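Local coordinates for protein monomethylamine methyltransferase MtmB1 (Methanosarcina barkeri, PDB 1NTH) that catalyses the transfer of the methyl group of monomethylamine to the corrinoid cofactor of its partner protein MtmC, a step of methanogenesis from methylamine, at residues 133-138 against 374-379; 162-167 against 177-182; 228-233 against 244-249. All coordinates share one frame; numbering follows the deposited sequence. Where two conformers were deposited one is given.

Contact 1: residues 133-138 against 374-379; sequences SPISED and VTDKTT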
loop_
_atom_site.group_PDB
_atom_site.type_symbol
_atom_site.label_atom_id
_atom_site.label_comp_id
_atom_site.label_asym_id
_atom_site.label_seq_id
_atom_site.Cartn_x
_atom_site.Cartn_y
_atom_site.Cartn_z
ATOM N N SER A 133 -16.366 -24.555 14.615
ATOM C CA SER A 133 -16.119 -25.813 15.313
ATOM C C SER A 133 -14.657 -25.935 15.738
ATOM O O SER A 133 -13.763 -25.381 15.095
ATOM C CB SER A 133 -16.497 -26.991 14.411
ATOM O OG SER A 133 -17.853 -26.894 14.004
ATOM N N PRO A 134 -14.391 -26.657 16.838
ATOM C CA PRO A 134 -13.019 -26.831 17.324
ATOM C C PRO A 134 -12.170 -27.685 16.385
ATOM O O PRO A 134 -12.572 -28.783 15.991
ATOM C CB PRO A 134 -13.216 -27.479 18.696
ATOM C CG PRO A 134 -14.477 -28.265 18.515
ATOM C CD PRO A 134 -15.358 -27.312 17.739
ATOM N N ILE A 135 -10.999 -27.165 16.030
ATOM C CA ILE A 135 -10.073 -27.850 15.137
ATOM C C ILE A 135 -8.697 -27.944 15.798
ATOM O O ILE A 135 -8.206 -26.965 16.363
ATOM C CB ILE A 135 -9.926 -27.081 13.798
ATOM C CG1 ILE A 135 -11.290 -26.951 13.110
ATOM C CG2 ILE A 135 -8.914 -27.784 12.901
ATOM C CD1 ILE A 135 -11.937 -28.282 12.737
ATOM N N SER A 136 -8.084 -29.122 15.730
ATOM C CA SER A 136 -6.761 -29.337 16.312
ATOM C C SER A 136 -5.726 -28.456 15.618
ATOM O O SER A 136 -5.761 -28.280 14.400
ATOM C CB SER A 136 -6.351 -30.807 16.177
ATOM O OG SER A 136 -7.253 -31.651 16.873
ATOM N N GLU A 137 -4.797 -27.918 16.399
ATOM C CA GLU A 137 -3.768 -27.041 15.855
ATOM C C GLU A 137 -2.946 -27.667 14.728
ATOM O O GLU A 137 -2.693 -27.015 13.712
ATOM C CB GLU A 137 -2.828 -26.566 16.974
ATOM C CG GLU A 137 -1.878 -25.455 16.537
ATOM C CD GLU A 137 -1.025 -24.890 17.666
ATOM O OE1 GLU A 137 -0.258 -23.940 17.395
ATOM O OE2 GLU A 137 -1.114 -25.384 18.815
ATOM N N ASP A 138 -2.544 -28.927 14.887
ATOM C CA ASP A 138 -1.720 -29.561 13.860
ATOM C C ASP A 138 -2.378 -29.802 12.504
ATOM O O ASP A 138 -1.699 -30.169 11.547
ATOM C CB ASP A 138 -1.103 -30.869 14.375
ATOM C CG ASP A 138 -2.134 -31.865 14.864
ATOM O OD1 ASP A 138 -3.313 -31.773 14.465
ATOM O OD2 ASP A 138 -1.749 -32.761 15.646
ATOM N N VAL A 374 -17.689 -31.199 18.274
ATOM C CA VAL A 374 -16.735 -32.299 18.308
ATOM C C VAL A 374 -15.493 -31.944 17.501
ATOM O O VAL A 374 -15.569 -31.663 16.305
ATOM C CB VAL A 374 -17.354 -33.599 17.750
ATOM C CG1 VAL A 374 -16.366 -34.748 17.900
ATOM C CG2 VAL A 374 -18.653 -33.912 18.487
ATOM N N THR A 375 -14.348 -31.964 18.173
ATOM C CA THR A 375 -13.079 -31.623 17.548
ATOM C C THR A 375 -12.802 -32.347 16.234
ATOM O O THR A 375 -12.914 -33.571 16.138
ATOM C CB THR A 375 -11.912 -31.882 18.518
ATOM O OG1 THR A 375 -12.126 -31.130 19.718
ATOM C CG2 THR A 375 -10.588 -31.455 17.894
ATOM N N ASP A 376 -12.451 -31.553 15.226
ATOM C CA ASP A 376 -12.113 -32.028 13.887
ATOM C C ASP A 376 -13.219 -32.704 13.080
ATOM O O ASP A 376 -12.943 -33.292 12.034
ATOM C CB ASP A 376 -10.887 -32.949 13.950
ATOM C CG ASP A 376 -9.660 -32.248 14.507
ATOM O OD1 ASP A 376 -9.531 -31.021 14.294
ATOM O OD2 ASP A 376 -8.816 -32.918 15.144
ATOM N N LYS A 377 -14.465 -32.615 13.533
ATOM C CA LYS A 377 -15.547 -33.238 12.781
ATOM C C LYS A 377 -16.283 -32.302 11.824
ATOM O O LYS A 377 -17.491 -32.094 11.937
ATOM C CB LYS A 377 -16.542 -33.930 13.723
ATOM C CG LYS A 377 -15.973 -35.210 14.333
ATOM C CD LYS A 377 -17.056 -36.154 14.836
ATOM C CE LYS A 377 -16.439 -37.463 15.313
ATOM N NZ LYS A 377 -17.465 -38.455 15.748
ATOM N N THR A 378 -15.527 -31.744 10.881
ATOM C CA THR A 378 -16.053 -30.859 9.845
ATOM C C THR A 378 -15.100 -30.966 8.660
ATOM O O THR A 378 -13.882 -30.925 8.841
ATOM C CB THR A 378 -16.086 -29.369 10.285
ATOM O OG1 THR A 378 -14.759 -28.933 10.605
ATOM C CG2 THR A 378 -16.988 -29.176 11.492
ATOM N N THR A 379 -15.638 -31.124 7.454
ATOM C CA THR A 379 -14.787 -31.204 6.267
ATOM C C THR A 379 -15.435 -30.496 5.084
ATOM O O THR A 379 -16.643 -30.255 5.073
ATOM C CB THR A 379 -14.506 -32.660 5.834
ATOM O OG1 THR A 379 -15.599 -33.138 5.041
ATOM C CG2 THR A 379 -14.318 -33.563 7.046
#

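Contact 2: residues 162-167 against 177-182; sequences TSVRGK and VLAAKT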
loop_
_atom_site.group_PDB
_atom_site.type_symbol
_atom_site.label_atom_id
_atom_site.label_comp_id
_atom_site.label_asym_id
_atom_site.label_seq_id
_atom_site.Cartn_x
_atom_site.Cartn_y
_atom_site.Cartn_z
ATOM N N THR A 162 -8.097 -25.099 18.821
ATOM C CA THR A 162 -8.189 -25.678 20.159
ATOM C C THR A 162 -6.957 -25.289 20.966
ATOM O O THR A 162 -6.974 -25.312 22.196
ATOM C CB THR A 162 -8.336 -27.221 20.127
ATOM O OG1 THR A 162 -7.267 -27.806 19.375
ATOM C CG2 THR A 162 -9.673 -27.607 19.505
ATOM N N SER A 163 -5.884 -24.931 20.267
ATOM C CA SER A 163 -4.662 -24.488 20.925
ATOM C C SER A 163 -3.826 -23.664 19.959
ATOM O O SER A 163 -3.977 -23.767 18.741
ATOM C CB SER A 163 -3.831 -25.681 21.432
ATOM O OG SER A 163 -3.243 -26.416 20.367
ATOM N N VAL A 164 -2.972 -22.814 20.516
ATOM C CA VAL A 164 -2.061 -22.008 19.720
ATOM C C VAL A 164 -0.732 -22.131 20.463
ATOM O O VAL A 164 -0.650 -21.854 21.662
ATOM C CB VAL A 164 -2.537 -20.534 19.601
ATOM C CG1 VAL A 164 -2.598 -19.866 20.968
ATOM C CG2 VAL A 164 -1.618 -19.781 18.655
ATOM N N ARG A 165 0.301 -22.575 19.752
ATOM C CA ARG A 165 1.604 -22.808 20.360
ATOM C C ARG A 165 1.442 -23.786 21.527
ATOM O O ARG A 165 2.104 -23.676 22.560
ATOM C CB ARG A 165 2.251 -21.490 20.811
ATOM C CG ARG A 165 3.095 -20.864 19.698
ATOM C CD ARG A 165 3.550 -19.442 19.994
ATOM N NE ARG A 165 4.381 -19.330 21.189
ATOM C CZ ARG A 165 4.966 -18.200 21.575
ATOM N NH1 ARG A 165 4.812 -17.096 20.853
ATOM N NH2 ARG A 165 5.684 -18.164 22.689
ATOM N N GLY A 166 0.533 -24.741 21.336
ATOM C CA GLY A 166 0.280 -25.771 22.330
ATOM C C GLY A 166 -0.464 -25.360 23.588
ATOM O O GLY A 166 -0.538 -26.137 24.543
ATOM N N LYS A 167 -1.029 -24.159 23.592
ATOM C CA LYS A 167 -1.752 -23.662 24.758
ATOM C C LYS A 167 -3.182 -23.260 24.417
ATOM O O LYS A 167 -3.459 -22.779 23.317
ATOM C CB LYS A 167 -1.019 -22.449 25.339
ATOM C CG LYS A 167 0.388 -22.740 25.840
ATOM C CD LYS A 167 0.369 -23.528 27.141
ATOM C CE LYS A 167 1.778 -23.755 27.663
ATOM N NZ LYS A 167 1.769 -24.456 28.974
ATOM N N VAL A 177 -5.354 -13.366 22.257
ATOM C CA VAL A 177 -4.955 -12.355 21.276
ATOM C C VAL A 177 -4.159 -13.037 20.166
ATOM O O VAL A 177 -4.407 -12.810 18.978
ATOM C CB VAL A 177 -4.087 -11.248 21.927
ATOM C CG1 VAL A 177 -3.406 -10.398 20.852
ATOM C CG2 VAL A 177 -4.965 -10.356 22.800
ATOM N N LEU A 178 -3.203 -13.878 20.555
ATOM C CA LEU A 178 -2.384 -14.595 19.580
ATOM C C LEU A 178 -3.268 -15.424 18.648
ATOM O O LEU A 178 -3.079 -15.415 17.428
ATOM C CB LEU A 178 -1.375 -15.507 20.295
ATOM C CG LEU A 178 -0.473 -16.360 19.395
ATOM C CD1 LEU A 178 0.354 -15.455 18.488
ATOM C CD2 LEU A 178 0.439 -17.230 20.254
ATOM N N ALA A 179 -4.239 -16.135 19.218
ATOM C CA ALA A 179 -5.134 -16.962 18.414
ATOM C C ALA A 179 -6.003 -16.125 17.480
ATOM O O ALA A 179 -6.241 -16.515 16.336
ATOM C CB ALA A 179 -6.021 -17.826 19.322
ATOM N N ALA A 180 -6.472 -14.977 17.961
ATOM C CA ALA A 180 -7.319 -14.108 17.152
ATOM C C ALA A 180 -6.606 -13.661 15.874
ATOM O O ALA A 180 -7.204 -13.641 14.797
ATOM C CB ALA A 180 -7.751 -12.886 17.967
ATOM N N LYS A 181 -5.334 -13.297 15.996
ATOM C CA LYS A 181 -4.572 -12.862 14.829
ATOM C C LYS A 181 -4.149 -14.062 13.988
ATOM O O LYS A 181 -4.295 -14.059 12.764
ATOM C CB LYS A 181 -3.318 -12.090 15.253
ATOM C CG LYS A 181 -3.581 -10.797 16.011
ATOM C CD LYS A 181 -2.272 -10.064 16.272
ATOM C CE LYS A 181 -2.446 -8.881 17.222
ATOM N NZ LYS A 181 -3.285 -7.783 16.656
ATOM N N THR A 182 -3.646 -15.094 14.660
ATOM C CA THR A 182 -3.154 -16.300 13.994
ATOM C C THR A 182 -4.199 -17.071 13.192
ATOM O O THR A 182 -3.921 -17.558 12.091
ATOM C CB THR A 182 -2.517 -17.250 15.029
ATOM O OG1 THR A 182 -1.450 -16.566 15.698
ATOM C CG2 THR A 182 -1.969 -18.502 14.358
#

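Contact 3: residues 228-233 against 244-249; sequences HEVSQL and SVIAHY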
loop_
_atom_site.group_PDB
_atom_site.type_symbol
_atom_site.label_atom_id
_atom_site.label_comp_id
_atom_site.label_asym_id
_atom_site.label_seq_id
_atom_site.Cartn_x
_atom_site.Cartn_y
_atom_site.Cartn_z
ATOM N N HIS A 228 -16.874 -9.387 9.626
ATOM C CA HIS A 228 -16.543 -9.278 11.046
ATOM C C HIS A 228 -17.761 -9.578 11.893
ATOM O O HIS A 228 -18.766 -8.876 11.849
ATOM C CB HIS A 228 -16.005 -7.882 11.330
ATOM C CG HIS A 228 -14.740 -7.593 10.594
ATOM N ND1 HIS A 228 -13.531 -7.408 11.226
ATOM C CD2 HIS A 228 -14.483 -7.546 9.266
ATOM C CE1 HIS A 228 -12.582 -7.264 10.319
ATOM N NE2 HIS A 228 -13.134 -7.344 9.122
ATOM N N GLU A 229 -17.632 -10.628 12.687
ATOM C CA GLU A 229 -18.721 -11.124 13.500
ATOM C C GLU A 229 -18.991 -10.467 14.844
ATOM O O GLU A 229 -18.081 -10.220 15.635
ATOM C CB GLU A 229 -18.489 -12.616 13.711
ATOM C CG GLU A 229 -19.525 -13.334 14.534
ATOM C CD GLU A 229 -19.102 -14.763 14.785
ATOM O OE1 GLU A 229 -18.656 -15.065 15.914
ATOM O OE2 GLU A 229 -19.195 -15.574 13.839
ATOM N N VAL A 230 -20.267 -10.179 15.081
ATOM C CA VAL A 230 -20.720 -9.639 16.358
ATOM C C VAL A 230 -21.959 -10.483 16.664
ATOM O O VAL A 230 -22.825 -10.661 15.808
ATOM C CB VAL A 230 -21.071 -8.138 16.285
ATOM C CG1 VAL A 230 -22.180 -7.892 15.299
ATOM C CG2 VAL A 230 -21.461 -7.647 17.676
ATOM N N SER A 231 -22.034 -11.019 17.877
ATOM C CA SER A 231 -23.139 -11.900 18.238
ATOM C C SER A 231 -24.195 -11.336 19.178
ATOM O O SER A 231 -23.877 -10.831 20.253
ATOM C CB SER A 231 -22.583 -13.184 18.858
ATOM O OG SER A 231 -21.629 -13.800 18.008
ATOM N N GLN A 232 -25.454 -11.430 18.763
ATOM C CA GLN A 232 -26.557 -10.986 19.610
ATOM C C GLN A 232 -26.844 -12.158 20.539
ATOM O O GLN A 232 -26.511 -13.300 20.224
ATOM C CB GLN A 232 -27.812 -10.701 18.788
ATOM C CG GLN A 232 -27.735 -9.486 17.880
ATOM C CD GLN A 232 -29.092 -9.131 17.299
ATOM O OE1 GLN A 232 -30.054 -8.920 18.040
ATOM N NE2 GLN A 232 -29.178 -9.063 15.973
ATOM N N LEU A 233 -27.468 -11.883 21.679
ATOM C CA LEU A 233 -27.792 -12.948 22.621
ATOM C C LEU A 233 -29.259 -13.365 22.468
ATOM O O LEU A 233 -29.969 -12.842 21.610
ATOM C CB LEU A 233 -27.501 -12.479 24.048
ATOM C CG LEU A 233 -26.059 -12.005 24.283
ATOM C CD1 LEU A 233 -25.870 -11.639 25.747
ATOM C CD2 LEU A 233 -25.079 -13.101 23.879
ATOM N N SER A 244 -18.808 -2.591 22.209
ATOM C CA SER A 244 -17.475 -2.034 21.988
ATOM C C SER A 244 -16.859 -2.635 20.732
ATOM O O SER A 244 -16.150 -1.951 19.997
ATOM C CB SER A 244 -16.561 -2.303 23.186
ATOM O OG SER A 244 -16.824 -1.376 24.222
ATOM N N VAL A 245 -17.125 -3.914 20.487
ATOM C CA VAL A 245 -16.590 -4.568 19.296
ATOM C C VAL A 245 -17.175 -3.905 18.048
ATOM O O VAL A 245 -16.471 -3.692 17.052
ATOM C CB VAL A 245 -16.911 -6.080 19.295
ATOM C CG1 VAL A 245 -16.590 -6.686 17.939
ATOM C CG2 VAL A 245 -16.090 -6.777 20.371
ATOM N N ILE A 246 -18.460 -3.568 18.103
ATOM C CA ILE A 246 -19.119 -2.908 16.982
ATOM C C ILE A 246 -18.447 -1.568 16.682
ATOM O O ILE A 246 -18.210 -1.230 15.523
ATOM C CB ILE A 246 -20.616 -2.662 17.283
ATOM C CG1 ILE A 246 -21.364 -3.999 17.277
ATOM C CG2 ILE A 246 -21.211 -1.698 16.255
ATOM C CD1 ILE A 246 -22.700 -3.960 18.012
ATOM N N ALA A 247 -18.142 -0.806 17.729
ATOM C CA ALA A 247 -17.498 0.497 17.554
ATOM C C ALA A 247 -16.157 0.336 16.851
ATOM O O ALA A 247 -15.759 1.177 16.044
ATOM C CB ALA A 247 -17.295 1.164 18.907
ATOM N N HIS A 248 -15.460 -0.744 17.181
ATOM C CA HIS A 248 -14.163 -1.034 16.584
ATOM C C HIS A 248 -14.300 -1.370 15.096
ATOM O O HIS A 248 -13.565 -0.831 14.260
ATOM C CB HIS A 248 -13.506 -2.193 17.340
ATOM C CG HIS A 248 -12.358 -2.816 16.612
ATOM N ND1 HIS A 248 -12.406 -4.098 16.111
ATOM C CD2 HIS A 248 -11.135 -2.330 16.294
ATOM C CE1 HIS A 248 -11.260 -4.377 15.515
ATOM N NE2 HIS A 248 -10.472 -3.321 15.613
ATOM N N TYR A 249 -15.236 -2.254 14.763
ATOM C CA TYR A 249 -15.449 -2.636 13.364
ATOM C C TYR A 249 -15.806 -1.405 12.525
ATOM O O TYR A 249 -15.281 -1.215 11.426
ATOM C CB TYR A 249 -16.581 -3.664 13.249
ATOM C CG TYR A 249 -16.302 -5.036 13.839
ATOM C CD1 TYR A 249 -17.360 -5.896 14.140
ATOM C CD2 TYR A 249 -15.002 -5.494 14.062
ATOM C CE1 TYR A 249 -17.138 -7.177 14.646
ATOM C CE2 TYR A 249 -14.765 -6.787 14.575
ATOM C CZ TYR A 249 -15.843 -7.615 14.860
ATOM O OH TYR A 249 -15.639 -8.889 15.354
#

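Contact 1: residues 133-138 against 374-379
Ser-136 and Asp-376 make the tight part of this contact, a two-pronged grip of one residue on a carboxylate. The backbone N of Ser-136 donates to OD1 of Asp-376 at 2.8 Å, nearly straight at 170°, while its OG donates to OD2 at 2.7 Å. Both oxygens are met on their syn sides and only some 20° out of the carboxylate plane, so the two bonds together fix the rotation of the group. CG of Asp-376 stands beside its own backbone N, anti to the carbonyl carbon (chi1 -60°), and that N is itself used: it donates to O of Pro-134 at 2.9 Å. The same carbonyl oxygen also takes a CA-H contact from Thr-375, with CA of Thr-375 3.3 Å from O of Pro-134.

The rest is looser, van der Waals packing with no hydrogen bond across it. CG of Pro-134 lies 3.7 Å from N of Thr-375 at a partly exposed margin. On the buried flank CD1 of Ile-135 reaches OG1 of Thr-378, and CG2 of Thr-378 packs on Ser-133, whose OG bonds to O of Pro-130. The contact ties short strand 134-135 to the loop leading into helix 380-393. The two donors of Ser-136 would probably favour the ionised carboxylate of Asp-376, with Asp-138, its OD1 5.7 Å from OD2 of Asp-376, working weakly against it.

Contact 2: residues 162-167 against 177-182
Val-164 meets Leu-178 by its CG2 methyl, but the loop that carries it is set up two residues earlier. Thr-162 follows strand 160-161 and hands its OG1 to O of Ile-135; Ser-163 then bonds through OG to Glu-137. At Val-164 the chain turns its side chain onto helix 174-193. CG2, anti to the backbone N, comes 3.6 Å from CD2 of Leu-178 and also touches its CG. CG1 of Val-164 stands between the backbone N and the carbonyl carbon (chi1 62°). It lies 4.3 Å from CB of Ala-179. CG2 also comes near OG1 of Thr-182, a hydroxyl that donates back to O of Leu-178 at 2.6 Å from above its carbonyl plane; that oxygen already accepts the helical N-H of Thr-182.

From Val-164 to Lys-167 the backbone makes a type I' turn, closed by bonds in both directions between these two residues. The turn lies in the loop that joins strand 160-161, beyond barrel strand 155-156, to helix 174-193 of this TIM-barrel protein. Both of its inner residues have positive phi, as type I' requires.

Arg-165, the first of them, lays CD 3.8 Å from CD2 of Leu-178, the two side chains crossing at about a right angle. Its chain bends at chi3 (60°) and ends between subunits: NH1 donates to O of Met-193 of the second subunit, and NH2 forms a salt bridge with Asp-8 of the third.

Contact 3: residues 228-233 against 244-249
Tyr-249 and His-228 meet ring against side chain, and the tyrosine is the one to follow outward. From CB, its CG is anti to the carbonyl carbon (chi1 -68°), beside the backbone N. CB of His-228 sits over the middle of the ring, 3.4 Å from the centroid of the Tyr-249 ring and 6° off its normal, a CH-pi contact. CD2 and CE2 of Tyr-249 look to ND1 of His-228, with CE2 to ND1 at 3.6 Å; the two rings form an edge-to-face pair, the imidazole edge toward the phenol face, planes at 69°. NE2 of His-228 is hydrogen-bonded to O of Thr-223. On the opposite face of the tyrosine CG1 of Val-245 lies toward the rim. CE1 comes 3.3 Å from O of Glu-229, and at the tip OH donates to that same oxygen at 2.8 Å, from above the carbonyl plane. A phenylalanine in its place lacks the hydroxyl, and the Glu-229 carbonyl would probably lose its tie to the helix.

Farther along, CG2 of Val-230 packs on CG1 of Ile-246 at 3.7 Å. Strand 228-231 and helix 244-249 run antiparallel, their axes approaching to 9.0 Å; strand 255-259 pairs with strand 227-231, completing a beta-alpha-beta unit, and helix 210-214 touches Val-245.

How the contacts relate
Contacts 1 and 2 are direct neighbours, their centres about 14 Å apart: Glu-137, next to Ser-136 in contact 1, binds the loop of contact 2, its OE1 taking N of Arg-165 at 2.8 Å. Contact 3 stands apart, its centre about 25 Å from that of contact 1 and about 21 Å from that of contact 2, with nearest atoms about 9 Å away in both cases. Contact 3 reaches the pyrrolysine at position 202, probably the reaction site, through OE2 of Glu-229, hydrogen-bonded to its NZ. Both contacts 2 and 3 touch the third subunit: Lys-181 of contact 2 packs on His-248 of that neighbour, and His-248 of contact 3 on its Lys-181.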